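Long-range contacts in disulfide oxidoreductase (Xylella fastidiosa, PDB 2REM), which probably acts as a DsbA-type disulfide oxidoreductase of the thioredoxin family, exchanging disulfide bonds with thiols in the periplasm: residues Phe33-Pro38 against Ala93-Ile98; Lys26-Glu31 against Asp57-Leu62. All coordinates share one frame; numbering follows the deposited sequence.

Contact 1. Residues Phe33-Pro38 against Ala93-Ile98; sequences FGYTCP and AMFEAI
Tyr35 is clamped against Met94 and Phe95 where the loop leading into the CxxC helix of the thioredoxin fold meets helix 87-101. The tight part surrounds the Tyr35 ring. Met94 reaches out with CG anti to its backbone N (chi1 176°), and this lays CG 3.4 Å from the centroid of Tyr35, almost on the ring normal; SD follows farther out as a Met-aromatic contact. Phe33 CE1 sits over the opposite face, so the tyrosine is sandwiched. Its CD1 edge in turn points into the face of Phe95, a T-shaped pair with centroids 5.1 Å apart and planes at 68°. His91, in the same helix as Met94 and Phe95, closes in on all three aromatic rings.

Toward Thr36 the packing on helix 87-101 thins. Ile98 still brings CD1 to 3.6 Å from Tyr35 CB, and Tyr35 O is held by a hydrogen bond with His99 NE2. The Thr36 side chain starts away from this helix, is partly exposed, and leans instead on Trp71 and Phe74; two residues on, Pro38 is exposed. The intervening Cys37, of the probable redox pair, is buried and N-caps helix 38-52 through its side chain. A type I turn shapes this corner: Gly34 O accepts Cys37 N at 3.1 Å and also lies near the plane of the Phe95 ring, 3.5 Å from CE1 at its edge.

Contact 2. Residues Lys26-Glu31 against Asp57-Leu62; sequences KIEVVE and DVRFTL
Glu28 and Arg59 pair across parallel strands 27-33 and 58-64 of the thioredoxin-fold sheet; five backbone hydrogen bonds, from Ile27 N to Glu31 N, join the two strands. Both side chains leave with CG anti to the backbone N. Glu28 stays extended, while Arg59 bends at chi3 (69°), swinging its guanidinium across to the glutamate. NH2 donates to Glu28 OE2 at 2.9 Å in a nearly straight bond; the oxygen lies in the guanidinium plane, but the donor stands above the carboxylate plane, the two groups being turned 70° apart. A water ties OE2 to Arg59 NE and Thr61 OG1. Phe20 N also bonds Glu28 OE1, and Pro22 O bonds Arg59 NH1.

On the other face, Val29 CG2 meets Val58 CG1 at 3.8 Å, with Trp50 and Val183 packed against Val29. Phe60 turns its CE1 edge to Glu31 CB. Just before strand 58-64, Asp57 OD2 reaches Arg187 in a salt bridge.

The two glutamates thus differ: gripped by Arg59 NH2, water and Ala21 N, Glu28 is probably well stabilised as an anion, whereas Glu31, extended alongside Leu62, rests OE1 3.3 Å from methyl CD2 and packs against Phe43 and Leu47 of helix 38-52.

Overall arrangement
Strand 27-33 links the two contacts: residues 26-31 belong to contact 2, and Phe33, at the strand's end, opens contact 1. Along the chain the segments alternate, in the order 26-31, 33-38, 57-62, 93-98, with helix 38-52 crossing over between the two parallel strands as a beta-alpha-beta unit. The centres lie about 21 Å apart on opposite sides of the chain's centre, yet the contacts touch where Phe33 CE2 packs on Leu62 CB at 3.8 Å. Contact 2 adds edge strand 58-64 to the sheet, while contact 1 joins the end that carries the probable redox site to helix 87-101, part of the helical insertion of DsbA proteins, placing the CxxC helix start at that junction.

Contact 1. Residues Phe33-Pro38 against Ala93-Ile98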
loop_
_atom_site.group_PDB
_atom_site.type_symbol
_atom_site.label_atom_id
_atom_site.label_comp_id
_atom_site.label_asym_id
_atom_site.label_seq_id
_atom_site.Cartn_x
_atom_site.Cartn_y
_atom_site.Cartn_z
ATOM N N PHE A 33 1.903 -2.701 0.717
ATOM C CA PHE A 33 3.141 -2.751 -0.042
ATOM C C PHE A 33 4.274 -2.321 0.896
ATOM O O PHE A 33 4.043 -1.703 1.949
ATOM C CB PHE A 33 3.081 -1.744 -1.211
ATOM C CG PHE A 33 3.336 -0.326 -0.760
ATOM C CD1 PHE A 33 4.612 0.242 -0.866
ATOM C CD2 PHE A 33 2.327 0.409 -0.166
ATOM C CE1 PHE A 33 4.854 1.505 -0.384
ATOM C CE2 PHE A 33 2.568 1.684 0.299
ATOM C CZ PHE A 33 3.822 2.226 0.191
ATOM N N GLY A 34 5.487 -2.648 0.511
ATOM C CA GLY A 34 6.665 -2.019 1.095
ATOM C C GLY A 34 7.569 -1.538 -0.030
ATOM O O GLY A 34 7.740 -2.221 -1.045
ATOM N N TYR A 35 8.163 -0.363 0.146
ATOM C CA TYR A 35 9.193 0.138 -0.760
ATOM C C TYR A 35 10.386 -0.809 -0.880
ATOM O O TYR A 35 11.021 -0.895 -1.936
ATOM C CB TYR A 35 9.656 1.524 -0.294
ATOM C CG TYR A 35 8.734 2.661 -0.694
ATOM C CD1 TYR A 35 8.303 2.803 -2.020
ATOM C CD2 TYR A 35 8.335 3.616 0.234
ATOM C CE1 TYR A 35 7.478 3.834 -2.391
ATOM C CE2 TYR A 35 7.514 4.680 -0.140
ATOM C CZ TYR A 35 7.092 4.767 -1.458
ATOM O OH TYR A 35 6.299 5.787 -1.857
ATOM N N THR A 36 10.665 -1.550 0.194
ATOM C CA THR A 36 11.795 -2.476 0.213
ATOM C C THR A 36 11.521 -3.762 -0.540
ATOM O O THR A 36 12.432 -4.565 -0.746
ATOM C CB THR A 36 12.238 -2.867 1.662
ATOM O OG1 THR A 36 11.160 -3.492 2.358
ATOM C CG2 THR A 36 12.723 -1.656 2.436
ATOM N N CYS A 37 10.264 -3.959 -0.920
ATOM C CA CYS A 37 9.833 -5.194 -1.554
ATOM C C CYS A 37 10.008 -5.124 -3.065
ATOM O O CYS A 37 9.383 -4.294 -3.726
ATOM C CB CYS A 37 8.379 -5.457 -1.217
ATOM S SG CYS A 37 7.786 -6.912 -1.997
ATOM N N PRO A 38 10.871 -5.977 -3.623
ATOM C CA PRO A 38 11.041 -5.900 -5.084
ATOM C C PRO A 38 9.778 -6.329 -5.842
ATOM O O PRO A 38 9.555 -5.848 -6.941
ATOM C CB PRO A 38 12.214 -6.833 -5.360
ATOM C CG PRO A 38 12.281 -7.734 -4.184
ATOM C CD PRO A 38 11.743 -6.991 -3.013
ATOM N N ALA A 93 9.755 6.556 -8.183
ATOM C CA ALA A 93 11.135 6.972 -7.955
ATOM C C ALA A 93 11.729 6.353 -6.684
ATOM O O ALA A 93 12.919 5.978 -6.649
ATOM C CB ALA A 93 11.213 8.494 -7.903
ATOM N N MET A 94 10.921 6.239 -5.633
ATOM C CA MET A 94 11.421 5.605 -4.418
ATOM C C MET A 94 11.747 4.128 -4.690
ATOM O O MET A 94 12.796 3.659 -4.314
ATOM C CB MET A 94 10.468 5.765 -3.223
ATOM C CG MET A 94 10.959 5.011 -1.988
ATOM S SD MET A 94 12.573 5.589 -1.388
ATOM C CE MET A 94 12.009 6.975 -0.447
ATOM N N PHE A 95 10.835 3.392 -5.322
ATOM C CA PHE A 95 11.133 2.010 -5.711
ATOM C C PHE A 95 12.408 1.912 -6.544
ATOM O O PHE A 95 13.286 1.058 -6.308
ATOM C CB PHE A 95 9.968 1.431 -6.533
ATOM C CG PHE A 95 8.779 1.006 -5.727
ATOM C CD1 PHE A 95 8.887 0.037 -4.728
ATOM C CD2 PHE A 95 7.518 1.498 -6.044
ATOM C CE1 PHE A 95 7.767 -0.394 -4.039
ATOM C CE2 PHE A 95 6.388 1.093 -5.344
ATOM C CZ PHE A 95 6.513 0.143 -4.323
ATOM N N GLU A 96 12.518 2.801 -7.535
ATOM C CA GLU A 96 13.674 2.829 -8.387
ATOM C C GLU A 96 14.966 3.164 -7.613
ATOM O O GLU A 96 15.969 2.487 -7.787
ATOM C CB GLU A 96 13.404 3.770 -9.557
ATOM C CG GLU A 96 14.603 4.345 -10.213
ATOM C CD GLU A 96 14.213 5.165 -11.419
ATOM O OE1 GLU A 96 13.359 6.074 -11.253
ATOM O OE2 GLU A 96 14.739 4.868 -12.522
ATOM N N ALA A 97 14.899 4.146 -6.716
ATOM C CA ALA A 97 16.038 4.525 -5.863
ATOM C C ALA A 97 16.553 3.317 -5.083
ATOM O O ALA A 97 17.753 3.130 -4.953
ATOM C CB ALA A 97 15.622 5.596 -4.895
ATOM N N ILE A 98 15.637 2.507 -4.570
ATOM C CA ILE A 98 16.006 1.360 -3.736
ATOM C C ILE A 98 16.482 0.198 -4.598
ATOM O O ILE A 98 17.548 -0.388 -4.367
ATOM C CB ILE A 98 14.807 0.913 -2.857
ATOM C CG1 ILE A 98 14.437 2.026 -1.873
ATOM C CG2 ILE A 98 15.128 -0.413 -2.145
ATOM C CD1 ILE A 98 13.076 1.871 -1.269
#

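Contact 2. Residues Lys26-Glu31 against Asp57-Leu62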
loop_
_atom_site.group_PDB
_atom_site.type_symbol
_atom_site.label_atom_id
_atom_site.label_comp_id
_atom_site.label_asym_id
_atom_site.label_seq_id
_atom_site.Cartn_x
_atom_site.Cartn_y
_atom_site.Cartn_z
ATOM N N LYS A 26 -18.262 3.265 -1.084
ATOM C CA LYS A 26 -17.125 2.825 -1.905
ATOM C C LYS A 26 -16.755 1.346 -1.729
ATOM O O LYS A 26 -17.073 0.717 -0.711
ATOM C CB LYS A 26 -15.877 3.670 -1.607
ATOM C CG LYS A 26 -16.045 5.169 -1.812
ATOM C CD LYS A 26 -15.998 5.575 -3.271
ATOM C CE LYS A 26 -16.502 6.997 -3.434
ATOM N NZ LYS A 26 -15.986 7.631 -4.699
ATOM N N ILE A 27 -16.071 0.814 -2.738
ATOM C CA ILE A 27 -15.392 -0.463 -2.620
ATOM C C ILE A 27 -13.922 -0.143 -2.408
ATOM O O ILE A 27 -13.255 0.428 -3.282
ATOM C CB ILE A 27 -15.566 -1.351 -3.861
ATOM C CG1 ILE A 27 -17.061 -1.573 -4.156
ATOM C CG2 ILE A 27 -14.794 -2.669 -3.649
ATOM C CD1 ILE A 27 -17.361 -2.049 -5.562
ATOM N N GLU A 28 -13.427 -0.492 -1.233
ATOM C CA GLU A 28 -12.058 -0.181 -0.906
ATOM C C GLU A 28 -11.178 -1.302 -1.403
ATOM O O GLU A 28 -11.451 -2.476 -1.170
ATOM C CB GLU A 28 -11.887 -0.014 0.597
ATOM C CG GLU A 28 -10.466 0.278 0.999
ATOM C CD GLU A 28 -10.325 0.302 2.485
ATOM O OE1 GLU A 28 -10.120 -0.788 3.069
ATOM O OE2 GLU A 28 -10.434 1.404 3.068
ATOM N N VAL A 29 -10.150 -0.916 -2.140
ATOM C CA VAL A 29 -9.116 -1.836 -2.543
ATOM C C VAL A 29 -7.826 -1.285 -1.989
ATOM O O VAL A 29 -7.356 -0.242 -2.422
ATOM C CB VAL A 29 -9.033 -1.966 -4.073
ATOM C CG1 VAL A 29 -7.942 -2.957 -4.449
ATOM C CG2 VAL A 29 -10.403 -2.462 -4.617
ATOM N N VAL A 30 -7.273 -2.005 -1.029
ATOM C CA VAL A 30 -5.990 -1.662 -0.453
ATOM C C VAL A 30 -4.909 -2.549 -1.036
ATOM O O VAL A 30 -5.102 -3.757 -1.221
ATOM C CB VAL A 30 -6.017 -1.763 1.110
ATOM C CG1 VAL A 30 -4.570 -1.783 1.700
ATOM C CG2 VAL A 30 -6.838 -0.632 1.688
ATOM N N GLU A 31 -3.777 -1.930 -1.373
ATOM C CA GLU A 31 -2.526 -2.674 -1.557
ATOM C C GLU A 31 -1.626 -2.410 -0.367
ATOM O O GLU A 31 -1.221 -1.262 -0.136
ATOM C CB GLU A 31 -1.760 -2.229 -2.798
ATOM C CG GLU A 31 -0.538 -3.145 -3.065
ATOM C CD GLU A 31 0.625 -2.454 -3.782
ATOM O OE1 GLU A 31 0.706 -1.210 -3.770
ATOM O OE2 GLU A 31 1.473 -3.172 -4.349
ATOM N N ASP A 57 -16.699 4.251 -7.801
ATOM C CA ASP A 57 -17.013 3.616 -6.525
ATOM C C ASP A 57 -15.830 2.836 -5.925
ATOM O O ASP A 57 -15.911 2.359 -4.796
ATOM C CB ASP A 57 -18.263 2.739 -6.640
ATOM C CG ASP A 57 -18.099 1.589 -7.612
ATOM O OD1 ASP A 57 -17.075 1.534 -8.319
ATOM O OD2 ASP A 57 -19.013 0.737 -7.679
ATOM N N VAL A 58 -14.746 2.690 -6.681
ATOM C CA VAL A 58 -13.509 2.101 -6.124
ATOM C C VAL A 58 -12.638 3.159 -5.433
ATOM O O VAL A 58 -12.287 4.187 -6.031
ATOM C CB VAL A 58 -12.679 1.278 -7.171
ATOM C CG1 VAL A 58 -11.376 0.727 -6.540
ATOM C CG2 VAL A 58 -13.494 0.121 -7.720
ATOM N N ARG A 59 -12.325 2.921 -4.161
ATOM C CA ARG A 59 -11.327 3.709 -3.470
ATOM C C ARG A 59 -10.065 2.858 -3.366
ATOM O O ARG A 59 -10.010 1.897 -2.607
ATOM C CB ARG A 59 -11.804 4.160 -2.087
ATOM C CG ARG A 59 -10.807 5.057 -1.358
ATOM C CD ARG A 59 -11.371 5.570 -0.045
ATOM N NE ARG A 59 -11.508 4.482 0.921
ATOM C CZ ARG A 59 -12.602 4.216 1.624
ATOM N NH1 ARG A 59 -13.686 4.980 1.510
ATOM N NH2 ARG A 59 -12.590 3.185 2.481
ATOM N N PHE A 60 -9.064 3.215 -4.153
ATOM C CA PHE A 60 -7.812 2.471 -4.160
ATOM C C PHE A 60 -6.816 3.154 -3.235
ATOM O O PHE A 60 -6.518 4.342 -3.390
ATOM C CB PHE A 60 -7.283 2.356 -5.591
ATOM C CG PHE A 60 -5.882 1.845 -5.672
ATOM C CD1 PHE A 60 -5.531 0.649 -5.089
ATOM C CD2 PHE A 60 -4.909 2.581 -6.347
ATOM C CE1 PHE A 60 -4.221 0.188 -5.142
ATOM C CE2 PHE A 60 -3.589 2.120 -6.421
ATOM C CZ PHE A 60 -3.256 0.927 -5.812
ATOM N N THR A 61 -6.317 2.406 -2.269
ATOM C CA THR A 61 -5.538 2.987 -1.193
ATOM C C THR A 61 -4.280 2.179 -1.005
ATOM O O THR A 61 -4.321 0.953 -0.986
ATOM C CB THR A 61 -6.353 3.013 0.104
ATOM O OG1 THR A 61 -7.511 3.812 -0.120
ATOM C CG2 THR A 61 -5.535 3.589 1.271
ATOM N N LEU A 62 -3.155 2.870 -0.894
ATOM C CA LEU A 62 -1.907 2.225 -0.511
ATOM C C LEU A 62 -1.778 2.221 0.980
ATOM O O LEU A 62 -2.019 3.250 1.642
ATOM C CB LEU A 62 -0.700 2.967 -1.118
ATOM C CG LEU A 62 -0.667 3.038 -2.635
ATOM C CD1 LEU A 62 0.596 3.741 -3.049
ATOM C CD2 LEU A 62 -0.756 1.655 -3.286
HETATM O O HOH W 1 -9.106 3.451 2.010
#